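Local coordinates for protein acyl-coenzyme A oxidase acox-1.1 (Caenorhabditis elegans, PDB 5K3H) that catalyses the FAD-dependent desaturation of acyl-CoA thioesters to (2E)-enoyl-CoA, passing electrons to oxygen to give hydrogen peroxide, in the first step of peroxisomal beta-oxidation, at residues H28-Q33 with I557-A562; Q302-S307 with D616-S621; A351-F356 with E545-R550. One frame throughout, in Å; residues are numbered along the deposited sequence.

All three contacts are buried and join parts of the chain far apart in sequence, two as helix on helix and one as a loop on a helix. Interaction 2 lies deepest, about 13 Å from the chain's centre, and interaction 1 farthest out, about 24 Å between centres. Interactions 2 and 3 both dock the C-terminal part of the chain on the acyl-CoA oxidase C-alpha1 helices, through helices 300-319 and 338-367, whereas interaction 1 brings it against the N-terminal helix 27-35. That helix is shared ground: His28 bonds to Glu619 of interaction 2, and Gln33 to Arg550 of interaction 3. Chemistry varies with place: apolar packing of methionine, isoleucine and alanine in interaction 1, aromatic rings against a helix in interaction 2, and rings with an arginine and a water in interaction 3.

Interaction 1 (H28-Q33 with I557-A562); sequences HAMAAQ and ITIKEA
This is a helix-helix packing contact of the acyl-CoA oxidase fold, in which the short N-terminal helix 27-35 crosses the start of helix 557-577, from the C-terminal helical region, at -67°. The short segments' axes approach to 10.4 Å, a spacing bridged by the side chains of Ile559 and Met30. Ile559 points at helix 27-35 and delivers its CD1 methyl to the backbone, 3.8 Å from Met30 N. The same methyl meets the CB of Ala29 at 4.1 Å; alanine suits this spot because its single methyl lets the isoleucine reach so close to the helix. Met30 runs the other way. Its CG stands anti to the backbone N (chi1 -172°), and bends at chi2 and chi3 carry the chain alongside Ile559, with SD near CG2. The tip, CE, settles 4.0 Å from Ile559 CD1 and 3.9 Å from Ala562 CB, so one flexible thioether chain touches two residues about a turn apart on the partner helix. Gln33 adds only its CG, 4.4 Å from Ile559 CG2. No hydrogen bond crosses between the segments; their fit therefore rests on dispersion and the exclusion of water, and hence on shape rather than direction.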
loop_
_atom_site.group_PDB
_atom_site.type_symbol
_atom_site.label_atom_id
_atom_site.label_comp_id
_atom_site.label_asym_id
_atom_site.label_seq_id
_atom_site.Cartn_x
_atom_site.Cartn_y
_atom_site.Cartn_z
ATOM N N HIS B 28 19.463 -9.201 -24.328
ATOM C CA HIS B 28 20.640 -8.331 -24.239
ATOM C C HIS B 28 20.403 -7.028 -24.991
ATOM O O HIS B 28 20.865 -5.964 -24.556
ATOM C CB HIS B 28 21.895 -9.011 -24.816
ATOM C CG HIS B 28 22.532 -10.036 -23.926
ATOM N ND1 HIS B 28 22.202 -10.191 -22.596
ATOM C CD2 HIS B 28 23.485 -10.961 -24.190
ATOM C CE1 HIS B 28 22.926 -11.170 -22.079
ATOM N NE2 HIS B 28 23.713 -11.651 -23.024
ATOM N N ALA B 29 19.735 -7.108 -26.159
ATOM C CA ALA B 29 19.461 -5.932 -26.983
ATOM C C ALA B 29 18.402 -5.046 -26.349
ATOM O O ALA B 29 18.491 -3.811 -26.413
ATOM C CB ALA B 29 19.026 -6.364 -28.386
ATOM N N MET B 30 17.411 -5.659 -25.705
ATOM C CA MET B 30 16.427 -4.878 -24.960
ATOM C C MET B 30 17.060 -4.225 -23.744
ATOM O O MET B 30 16.703 -3.096 -23.398
ATOM C CB MET B 30 15.251 -5.764 -24.523
ATOM C CG MET B 30 14.087 -4.993 -23.893
ATOM S SD MET B 30 13.323 -3.833 -25.053
ATOM C CE MET B 30 12.153 -4.909 -25.910
ATOM N N ALA B 31 17.969 -4.935 -23.057
ATOM C CA ALA B 31 18.708 -4.327 -21.946
ATOM C C ALA B 31 19.460 -3.070 -22.385
ATOM O O ALA B 31 19.433 -2.053 -21.684
ATOM C CB ALA B 31 19.667 -5.342 -21.328
ATOM N N ALA B 32 20.116 -3.108 -23.553
ATOM C CA ALA B 32 20.813 -1.925 -24.069
ATOM C C ALA B 32 19.840 -0.780 -24.344
ATOM O O ALA B 32 20.157 0.400 -24.107
ATOM C CB ALA B 32 21.587 -2.283 -25.332
ATOM N N GLN B 33 18.646 -1.105 -24.845
ATOM C CA GLN B 33 17.602 -0.091 -24.989
ATOM C C GLN B 33 17.223 0.533 -23.639
ATOM O O GLN B 33 17.153 1.761 -23.511
ATOM C CB GLN B 33 16.391 -0.724 -25.669
ATOM C CG GLN B 33 15.469 0.241 -26.331
ATOM C CD GLN B 33 16.147 1.196 -27.282
ATOM O OE1 GLN B 33 16.006 2.399 -27.145
ATOM N NE2 GLN B 33 16.870 0.669 -28.257
ATOM N N ILE B 557 14.122 -4.196 -35.609
ATOM C CA ILE B 557 12.698 -4.445 -35.846
ATOM C C ILE B 557 12.074 -5.315 -34.749
ATOM O O ILE B 557 10.941 -5.064 -34.327
ATOM C CB ILE B 557 12.506 -5.077 -37.242
ATOM C CG1 ILE B 557 12.721 -4.028 -38.332
ATOM C CG2 ILE B 557 11.118 -5.652 -37.373
ATOM C CD1 ILE B 557 12.820 -4.618 -39.750
ATOM N N THR B 558 12.798 -6.319 -34.233
ATOM C CA THR B 558 12.187 -7.187 -33.219
ATOM C C THR B 558 11.992 -6.445 -31.899
ATOM O O THR B 558 10.997 -6.671 -31.200
ATOM C CB THR B 558 13.007 -8.477 -33.016
ATOM O OG1 THR B 558 14.372 -8.188 -32.639
ATOM C CG2 THR B 558 13.000 -9.309 -34.278
ATOM N N ILE B 559 12.919 -5.542 -31.561
ATOM C CA ILE B 559 12.780 -4.693 -30.384
ATOM C C ILE B 559 11.650 -3.681 -30.559
ATOM O O ILE B 559 10.875 -3.426 -29.629
ATOM C CB ILE B 559 14.123 -3.982 -30.111
ATOM C CG1 ILE B 559 15.224 -5.002 -29.809
ATOM C CG2 ILE B 559 13.967 -2.897 -29.044
ATOM C CD1 ILE B 559 14.971 -5.881 -28.556
ATOM N N LYS B 560 11.551 -3.072 -31.739
ATOM C CA LYS B 560 10.539 -2.045 -31.961
ATOM C C LYS B 560 9.129 -2.644 -31.937
ATOM O O LYS B 560 8.181 -2.007 -31.450
ATOM C CB LYS B 560 10.831 -1.338 -33.279
ATOM C CG LYS B 560 9.798 -0.331 -33.724
ATOM C CD LYS B 560 10.261 0.243 -35.052
ATOM C CE LYS B 560 9.329 1.299 -35.599
ATOM N NZ LYS B 560 10.160 2.459 -36.022
ATOM N N GLU B 561 8.974 -3.861 -32.473
ATOM C CA GLU B 561 7.692 -4.545 -32.421
ATOM C C GLU B 561 7.323 -4.972 -31.006
ATOM O O GLU B 561 6.135 -5.051 -30.674
ATOM C CB GLU B 561 7.716 -5.768 -33.339
ATOM C CG GLU B 561 7.766 -5.397 -34.803
ATOM C CD GLU B 561 7.598 -6.594 -35.711
ATOM O OE1 GLU B 561 7.842 -7.738 -35.236
ATOM O OE2 GLU B 561 7.138 -6.383 -36.869
ATOM N N ALA B 562 8.315 -5.338 -30.183
ATOM C CA ALA B 562 8.016 -5.695 -28.800
ATOM C C ALA B 562 7.538 -4.480 -28.024
ATOM O O ALA B 562 6.549 -4.552 -27.290
ATOM C CB ALA B 562 9.247 -6.307 -28.130
#

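Interaction 2 (Q302-S307 with D616-S621)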
loop_
_atom_site.group_PDB
_atom_site.type_symbol
_atom_site.label_atom_id
_atom_site.label_comp_id
_atom_site.label_asym_id
_atom_site.label_seq_id
_atom_site.Cartn_x
_atom_site.Cartn_y
_atom_site.Cartn_z
ATOM N N GLN B 302 12.130 4.861 -9.698
ATOM C CA GLN B 302 10.765 4.353 -9.604
ATOM C C GLN B 302 10.518 3.240 -10.619
ATOM O O GLN B 302 9.869 2.236 -10.299
ATOM C CB GLN B 302 9.775 5.500 -9.817
ATOM C CG GLN B 302 9.756 6.588 -8.721
ATOM C CD GLN B 302 9.186 6.095 -7.401
ATOM O OE1 GLN B 302 8.177 5.400 -7.376
ATOM N NE2 GLN B 302 9.822 6.457 -6.302
ATOM N N ALA B 303 11.028 3.397 -11.841
ATOM C CA ALA B 303 10.825 2.385 -12.872
ATOM C C ALA B 303 11.510 1.084 -12.501
ATOM O O ALA B 303 10.992 -0.004 -12.784
ATOM C CB ALA B 303 11.353 2.898 -14.219
ATOM N N ILE B 304 12.693 1.184 -11.888
ATOM C CA ILE B 304 13.429 0.007 -11.444
ATOM C C ILE B 304 12.685 -0.691 -10.316
ATOM O O ILE B 304 12.525 -1.918 -10.331
ATOM C CB ILE B 304 14.873 0.414 -11.064
ATOM C CG1 ILE B 304 15.682 0.627 -12.358
ATOM C CG2 ILE B 304 15.543 -0.614 -10.152
ATOM C CD1 ILE B 304 17.034 1.177 -12.202
ATOM N N MET B 305 12.180 0.074 -9.342
ATOM C CA MET B 305 11.402 -0.541 -8.269
ATOM C C MET B 305 10.178 -1.244 -8.818
ATOM O O MET B 305 9.859 -2.357 -8.401
ATOM C CB MET B 305 10.942 0.498 -7.257
ATOM C CG MET B 305 12.028 1.386 -6.747
ATOM S SD MET B 305 12.904 0.607 -5.411
ATOM C CE MET B 305 12.468 1.826 -4.232
ATOM N N LEU B 306 9.438 -0.575 -9.712
ATOM C CA LEU B 306 8.263 -1.201 -10.311
ATOM C C LEU B 306 8.667 -2.457 -11.038
ATOM O O LEU B 306 8.052 -3.510 -10.862
ATOM C CB LEU B 306 7.544 -0.208 -11.241
ATOM C CG LEU B 306 6.197 -0.562 -11.908
ATOM C CD1 LEU B 306 5.173 -1.102 -10.946
ATOM C CD2 LEU B 306 5.616 0.644 -12.635
ATOM N N SER B 307 9.775 -2.396 -11.762
ATOM C CA SER B 307 10.259 -3.574 -12.470
ATOM C C SER B 307 10.738 -4.665 -11.498
ATOM O O SER B 307 10.530 -5.857 -11.763
ATOM C CB SER B 307 11.357 -3.164 -13.457
ATOM O OG SER B 307 11.746 -4.260 -14.284
ATOM N N ASP B 616 12.894 -9.840 -17.760
ATOM C CA ASP B 616 14.276 -10.314 -17.733
ATOM C C ASP B 616 15.239 -9.305 -18.343
ATOM O O ASP B 616 16.415 -9.288 -17.984
ATOM C CB ASP B 616 14.451 -11.621 -18.503
ATOM C CG ASP B 616 13.917 -12.816 -17.775
ATOM O OD1 ASP B 616 13.832 -12.799 -16.520
ATOM O OD2 ASP B 616 13.641 -13.824 -18.481
ATOM N N SER B 617 14.781 -8.514 -19.314
ATOM C CA SER B 617 15.669 -7.579 -19.994
ATOM C C SER B 617 16.218 -6.511 -19.065
ATOM O O SER B 617 17.186 -5.836 -19.430
ATOM C CB SER B 617 14.959 -6.940 -21.184
ATOM O OG SER B 617 14.641 -7.922 -22.169
ATOM N N TRP B 618 15.604 -6.295 -17.898
ATOM C CA TRP B 618 16.195 -5.374 -16.934
ATOM C C TRP B 618 17.412 -5.973 -16.232
ATOM O O TRP B 618 18.147 -5.237 -15.561
ATOM C CB TRP B 618 15.143 -4.962 -15.921
ATOM C CG TRP B 618 14.116 -4.136 -16.541
ATOM C CD1 TRP B 618 13.170 -4.545 -17.426
ATOM C CD2 TRP B 618 13.904 -2.747 -16.333
ATOM N NE1 TRP B 618 12.378 -3.488 -17.797
ATOM C CE2 TRP B 618 12.810 -2.368 -17.132
ATOM C CE3 TRP B 618 14.522 -1.783 -15.541
ATOM C CZ2 TRP B 618 12.319 -1.068 -17.159
ATOM C CZ3 TRP B 618 14.031 -0.479 -15.572
ATOM C CH2 TRP B 618 12.938 -0.142 -16.376
ATOM N N GLU B 619 17.582 -7.290 -16.336
ATOM C CA GLU B 619 18.760 -8.029 -15.907
ATOM C C GLU B 619 19.136 -7.713 -14.459
ATOM O O GLU B 619 20.192 -7.152 -14.165
ATOM C CB GLU B 619 19.896 -7.776 -16.896
ATOM C CG GLU B 619 19.546 -8.363 -18.248
ATOM C CD GLU B 619 20.675 -8.304 -19.206
ATOM O OE1 GLU B 619 21.451 -7.319 -19.151
ATOM O OE2 GLU B 619 20.803 -9.247 -20.003
ATOM N N PHE B 620 18.229 -8.117 -13.557
ATOM C CA PHE B 620 18.464 -8.078 -12.114
ATOM C C PHE B 620 18.900 -9.456 -11.633
ATOM O O PHE B 620 18.150 -10.434 -11.769
ATOM C CB PHE B 620 17.213 -7.655 -11.359
ATOM C CG PHE B 620 16.661 -6.344 -11.789
ATOM C CD1 PHE B 620 17.480 -5.216 -11.874
ATOM C CD2 PHE B 620 15.321 -6.213 -12.085
ATOM C CE1 PHE B 620 16.973 -4.002 -12.262
ATOM C CE2 PHE B 620 14.816 -4.994 -12.483
ATOM C CZ PHE B 620 15.651 -3.896 -12.570
ATOM N N SER B 621 20.092 -9.529 -11.042
ATOM C CA SER B 621 20.528 -10.764 -10.412
ATOM C C SER B 621 19.725 -11.013 -9.134
ATOM O O SER B 621 19.086 -10.109 -8.586
ATOM C CB SER B 621 22.019 -10.688 -10.095
ATOM O OG SER B 621 22.261 -9.761 -9.049
#
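Trp618 sits in the turn that ends helix 590-616 and, with Phe620, docks this connection between two helices on helix 300-319 of the C-alpha1 region. Asp616 to Glu619 form a type I beta turn closed by Glu619 N to Asp616 O (2.8 Å), and the positive phi of Glu619 breaks the helical path. Within this turn the CB of Trp618 points toward helix 300-319.

Its side chain leaves with CG anti to the carbonyl carbon (chi1 -68°). CB lies 3.8 Å from Ser307 OG, and from CG onward the indole slides beneath that serine. OG hangs over the five-membered ring, 3.3 Å from both CG and CD2, with CD1 and NE1 a little farther off. Over the six-membered ring comes the serine's CB, a CH-pi contact 4.0 Å from the ring centroid. Farther out, CZ3 turns its edge to Ile304 and meets CG1 at 3.8 Å. The tip, CH2, reaches Ala303 CB. Small residues, alanine and serine, one helical turn apart, suit a helix face against which a broad ring must lie; the branched isoleucine fills in at the rim.

Phe620 completes the patch: its CZ touches Ile304 CG2 at 4.1 Å, while the carbonyl oxygen of Trp618 lies over one face of its ring and also bonds to Tyr35. Asp616 holds the end of the preceding helix by salt bridges to Arg20 and Arg315. Ser307 OG is turned into this place by a chi1 that sets it anti to the backbone N (-173°). It thus lies against two aromatics, above the plane of the indole and, 3.6 Å from Phe620 CE2, at the edge of the phenyl ring.

Interaction 3 (A351-F356 with E545-R550); sequences AYAFQF and EAFARR
Helix 338-367 of the C-alpha1 region and helix 520-553 of the C-terminal helical region cross here almost perpendicularly, at 85°, their segment axes 8.5 Å apart. So close a crossing suits alanine: Ala353 lies at the crossing point, its CB packed 3.7 Å from Phe547 CD2, and the phenylalanine ring lies across its backbone, with Ala353 N over one face.

The aromatic pair comes next. Phe356 points at the other helix, and its CD2 meets Phe547 CD1 at 3.5 Å; with the ring planes at 53° the two cross obliquely.

Arg550 covers one face of Phe356 in a CH-pi contact, its CG 3.8 Å from the centroid and almost on the ring normal. Bends at chi2 and chi3 fold its guanidinium back over the rim, tilted 39° from the ring plane, NH1 3.4 Å from Phe356 CE1. The Tyr352 carbonyl oxygen lies over the opposite face, toward its rim. An alanine in place of Phe356 would probably loosen the crossing, since Phe547 would lose its ring partner and Arg550 the surface that supports its chain.

Polar links lie at the margin. Arg549 pairs with Glu545 and reaches Glu360 on helix 338-367, while Arg550 NH1 bonds to Gln33. One water joins the helices, donating to Phe356 O at 2.5 Å and accepting from Arg550 NH2 at 3.0 Å.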
loop_
_atom_site.group_PDB
_atom_site.type_symbol
_atom_site.label_atom_id
_atom_site.label_comp_id
_atom_site.label_asym_id
_atom_site.label_seq_id
_atom_site.Cartn_x
_atom_site.Cartn_y
_atom_site.Cartn_z
ATOM N N ALA B 351 6.429 0.684 -16.533
ATOM C CA ALA B 351 7.843 0.717 -16.127
ATOM C C ALA B 351 8.739 1.178 -17.277
ATOM O O ALA B 351 9.573 2.073 -17.100
ATOM C CB ALA B 351 8.304 -0.647 -15.603
ATOM N N TYR B 352 8.538 0.615 -18.474
ATOM C CA TYR B 352 9.224 1.097 -19.671
ATOM C C TYR B 352 8.842 2.541 -19.964
ATOM O O TYR B 352 9.700 3.362 -20.317
ATOM C CB TYR B 352 8.890 0.209 -20.877
ATOM C CG TYR B 352 9.728 -1.061 -20.983
ATOM C CD1 TYR B 352 9.372 -2.211 -20.275
ATOM C CD2 TYR B 352 10.858 -1.116 -21.796
ATOM C CE1 TYR B 352 10.127 -3.371 -20.364
ATOM C CE2 TYR B 352 11.596 -2.259 -21.896
ATOM C CZ TYR B 352 11.239 -3.395 -21.175
ATOM O OH TYR B 352 11.986 -4.560 -21.259
ATOM N N ALA B 353 7.561 2.879 -19.819
ATOM C CA ALA B 353 7.136 4.249 -20.089
ATOM C C ALA B 353 7.843 5.236 -19.173
ATOM O O ALA B 353 8.245 6.315 -19.615
ATOM C CB ALA B 353 5.617 4.382 -19.942
ATOM N N PHE B 354 8.008 4.889 -17.896
ATOM C CA PHE B 354 8.691 5.794 -16.975
ATOM C C PHE B 354 10.170 5.903 -17.312
ATOM O O PHE B 354 10.737 6.993 -17.274
ATOM C CB PHE B 354 8.526 5.312 -15.534
ATOM C CG PHE B 354 7.105 5.279 -15.049
ATOM C CD1 PHE B 354 6.106 6.003 -15.692
ATOM C CD2 PHE B 354 6.754 4.476 -13.972
ATOM C CE1 PHE B 354 4.785 5.942 -15.241
ATOM C CE2 PHE B 354 5.447 4.423 -13.527
ATOM C CZ PHE B 354 4.466 5.163 -14.154
ATOM N N GLN B 355 10.814 4.781 -17.645
ATOM C CA GLN B 355 12.229 4.803 -17.997
ATOM C C GLN B 355 12.469 5.684 -19.212
ATOM O O GLN B 355 13.444 6.431 -19.270
ATOM C CB GLN B 355 12.716 3.367 -18.252
ATOM C CG GLN B 355 14.214 3.229 -18.566
ATOM C CD GLN B 355 15.104 3.364 -17.307
ATOM O OE1 GLN B 355 14.633 3.774 -16.233
ATOM N NE2 GLN B 355 16.387 3.007 -17.440
ATOM N N PHE B 356 11.583 5.611 -20.198
ATOM C CA PHE B 356 11.741 6.425 -21.396
ATOM C C PHE B 356 11.427 7.894 -21.131
ATOM O O PHE B 356 12.060 8.766 -21.735
ATOM C CB PHE B 356 10.879 5.850 -22.520
ATOM C CG PHE B 356 11.283 4.462 -22.926
ATOM C CD1 PHE B 356 12.605 4.039 -22.768
ATOM C CD2 PHE B 356 10.355 3.574 -23.456
ATOM C CE1 PHE B 356 12.995 2.739 -23.122
ATOM C CE2 PHE B 356 10.732 2.293 -23.821
ATOM C CZ PHE B 356 12.055 1.867 -23.662
ATOM N N GLU B 545 3.603 10.383 -24.845
ATOM C CA GLU B 545 4.319 10.909 -26.011
ATOM C C GLU B 545 5.798 10.526 -25.987
ATOM O O GLU B 545 6.391 10.258 -27.042
ATOM C CB GLU B 545 4.174 12.432 -26.098
ATOM C CG GLU B 545 2.771 12.918 -26.414
ATOM C CD GLU B 545 2.729 14.377 -26.855
ATOM O OE1 GLU B 545 3.213 14.697 -27.962
ATOM O OE2 GLU B 545 2.200 15.214 -26.101
ATOM N N ALA B 546 6.429 10.524 -24.803
ATOM C CA ALA B 546 7.827 10.107 -24.738
ATOM C C ALA B 546 7.978 8.624 -25.070
ATOM O O ALA B 546 8.903 8.229 -25.789
ATOM C CB ALA B 546 8.396 10.410 -23.355
ATOM N N PHE B 547 7.040 7.799 -24.609
ATOM C CA PHE B 547 7.056 6.387 -24.965
ATOM C C PHE B 547 6.913 6.212 -26.474
ATOM O O PHE B 547 7.665 5.448 -27.095
ATOM C CB PHE B 547 5.942 5.665 -24.203
ATOM C CG PHE B 547 6.089 4.168 -24.152
ATOM C CD1 PHE B 547 7.094 3.513 -24.856
ATOM C CD2 PHE B 547 5.156 3.402 -23.472
ATOM C CE1 PHE B 547 7.203 2.127 -24.822
ATOM C CE2 PHE B 547 5.259 2.012 -23.442
ATOM C CZ PHE B 547 6.272 1.377 -24.115
ATOM N N ALA B 548 5.927 6.890 -27.081
ATOM C CA ALA B 548 5.743 6.788 -28.529
ATOM C C ALA B 548 6.963 7.307 -29.285
ATOM O O ALA B 548 7.397 6.703 -30.274
ATOM C CB ALA B 548 4.490 7.556 -28.952
ATOM N N ARG B 549 7.542 8.414 -28.819
ATOM C CA ARG B 549 8.740 8.963 -29.442
ATOM C C ARG B 549 9.858 7.933 -29.474
ATOM O O ARG B 549 10.463 7.690 -30.522
ATOM C CB ARG B 549 9.180 10.204 -28.674
ATOM C CG ARG B 549 9.436 11.457 -29.474
ATOM C CD ARG B 549 9.596 12.650 -28.526
ATOM N NE ARG B 549 8.426 13.521 -28.533
ATOM C CZ ARG B 549 7.685 13.822 -27.472
ATOM N NH1 ARG B 549 7.976 13.333 -26.277
ATOM N NH2 ARG B 549 6.643 14.632 -27.616
ATOM N N ARG B 550 10.115 7.280 -28.337
ATOM C CA ARG B 550 11.193 6.294 -28.271
ATOM C C ARG B 550 10.970 5.152 -29.257
ATOM O O ARG B 550 11.903 4.754 -29.975
ATOM C CB ARG B 550 11.325 5.740 -26.849
ATOM C CG ARG B 550 12.260 4.540 -26.731
ATOM C CD ARG B 550 13.705 4.908 -27.087
ATOM N NE ARG B 550 14.247 5.773 -26.053
ATOM C CZ ARG B 550 15.070 5.379 -25.090
ATOM N NH1 ARG B 550 15.489 4.125 -25.037
ATOM N NH2 ARG B 550 15.476 6.246 -24.178
HETATM O O HOH W 1 13.377 8.329 -23.780
#